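Side-chain contact in Lin1944 protein (Listeria innocua, PDB 3D7L), which is of unknown function but, as a member of the short-chain dehydrogenase/reductase family, probably works as an oxidoreductase: residues D[140-143]-D[144-148]. Residues are numbered along the deposited sequence; the frame is centred on the assembly and turned at random.
Sequences KSAA and IEMPR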
loop_
_atom_site.group_PDB
_atom_site.type_symbol
_atom_site.label_atom_id
_atom_site.label_comp_id
_atom_site.label_asym_id
_atom_site.label_seq_id
_atom_site.Cartn_x
_atom_site.Cartn_y
_atom_site.Cartn_z
ATOM N N LYS D 140 -9.366 3.377 -4.444
ATOM C CA LYS D 140 -9.985 2.817 -5.654
ATOM C C LYS D 140 -11.005 1.738 -5.279
ATOM O O LYS D 140 -12.143 1.777 -5.761
ATOM C CB LYS D 140 -8.933 2.259 -6.616
ATOM C CG LYS D 140 -9.505 1.818 -7.965
ATOM C CD LYS D 140 -8.419 1.245 -8.870
ATOM C CE LYS D 140 -8.996 0.697 -10.190
ATOM N NZ LYS D 140 -9.671 1.769 -10.955
ATOM N N SER D 141 -10.618 0.813 -4.393
ATOM C CA SER D 141 -11.530 -0.248 -3.924
ATOM C C SER D 141 -12.664 0.271 -3.037
ATOM O O SER D 141 -13.816 -0.085 -3.227
ATOM C CB SER D 141 -10.754 -1.357 -3.184
ATOM O OG SER D 141 -11.520 -2.550 -3.092
ATOM N N ALA D 142 -12.338 1.109 -2.059
ATOM C CA ALA D 142 -13.346 1.673 -1.142
ATOM C C ALA D 142 -14.495 2.396 -1.874
ATOM O O ALA D 142 -15.649 2.274 -1.477
ATOM C CB ALA D 142 -12.690 2.595 -0.148
ATOM N N ALA D 143 -14.160 3.109 -2.957
ATOM C CA ALA D 143 -15.110 3.843 -3.782
ATOM C C ALA D 143 -16.367 3.036 -4.152
ATOM O O ALA D 143 -17.472 3.582 -4.207
ATOM C CB ALA D 143 -14.406 4.355 -5.046
ATOM N N ILE D 144 -16.214 1.729 -4.350
ATOM C CA ILE D 144 -17.352 0.894 -4.738
ATOM C C ILE D 144 -18.252 0.448 -3.568
ATOM O O ILE D 144 -19.347 -0.078 -3.790
ATOM C CB ILE D 144 -16.888 -0.343 -5.545
ATOM C CG1 ILE D 144 -16.070 -1.287 -4.643
ATOM C CG2 ILE D 144 -16.102 0.101 -6.801
ATOM C CD1 ILE D 144 -15.748 -2.616 -5.273
ATOM N N GLU D 145 -17.793 0.657 -2.332
ATOM C CA GLU D 145 -18.563 0.279 -1.146
ATOM C C GLU D 145 -19.098 1.465 -0.335
ATOM O O GLU D 145 -19.677 1.272 0.727
ATOM C CB GLU D 145 -17.732 -0.624 -0.225
ATOM C CG GLU D 145 -17.541 -2.045 -0.763
ATOM C CD GLU D 145 -16.922 -2.957 0.280
ATOM O OE1 GLU D 145 -15.694 -3.247 0.172
ATOM O OE2 GLU D 145 -17.664 -3.347 1.215
HETATM N N MSE D 146 -18.908 2.685 -0.822
HETATM C CA MSE D 146 -19.315 3.856 -0.034
HETATM C C MSE D 146 -20.822 3.940 0.081
HETATM O O MSE D 146 -21.521 3.717 -0.900
HETATM C CB MSE D 146 -18.711 5.144 -0.595
HETATM C CG MSE D 146 -17.202 5.235 -0.316
HETATM SE SE MSE D 146 -16.816 5.635 1.596
HETATM C CE MSE D 146 -14.916 5.298 1.640
ATOM N N PRO D 147 -21.330 4.201 1.298
ATOM C CA PRO D 147 -22.778 4.372 1.468
ATOM C C PRO D 147 -23.206 5.797 1.158
ATOM O O PRO D 147 -22.349 6.687 1.121
ATOM C CB PRO D 147 -22.997 4.080 2.953
ATOM C CG PRO D 147 -21.683 4.449 3.623
ATOM C CD PRO D 147 -20.591 4.344 2.575
ATOM N N ARG D 148 -24.512 5.991 0.909
ATOM C CA ARG D 148 -25.122 7.332 0.825
ATOM C C ARG D 148 -24.489 8.316 -0.207
ATOM O O ARG D 148 -24.523 9.543 -0.038
ATOM C CB ARG D 148 -25.198 7.953 2.228
ATOM C CG ARG D 148 -25.887 7.057 3.270
ATOM C CD ARG D 148 -25.904 7.693 4.654
ATOM N NE ARG D 148 -24.602 7.723 5.351
ATOM C CZ ARG D 148 -23.845 8.813 5.473
ATOM N NH1 ARG D 148 -22.706 8.752 6.156
ATOM N NH2 ARG D 148 -24.228 9.981 4.918
HETATM O O HOH W 1 -13.865 -2.431 -1.577
#
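I144 folds back on S141 where helix 126-142 gives way to the loop leading to strand 151-157 of the Rossmann-type SDR fold. Two successive i to i+3 bonds, the spacing of a 3-10 turn, wind the chain more tightly than an alpha-helix would: I144 N donates to S141 O at 3.2 Å and E145 N to A142 O at 2.8 Å. The second bond is fairly straight (N-H...O 156°).

I144 sets its CG1 between its own N and carbonyl carbon (chi1 67°), which turns this branch back toward the carbonyl oxygen of S141 and leaves CG1 only 2.9 Å from S141 O, a tight fit. The isoleucine also packs on I122 of the second subunit, so its apolar branches suit the interface. The small methyl of A143 touches I152 of strand 151-157 and T195, while the equally short side chain of A142 lets the methyl of M146, a methionine present here as selenomethionine, come close. That chain bends at chi2 (-73°), bringing CE back to A142, while the side chain also touches I152 and I101.

E145 extends to the second subunit, where OE2 accepts from L74 N and OE1 from Q124 N. A water 2.7 Å from E145 OE1 and 2.8 Å from S141 OG links the carboxylate to the serine. On the apolar side, M146 CE rests 3.9 Å from A142 CB.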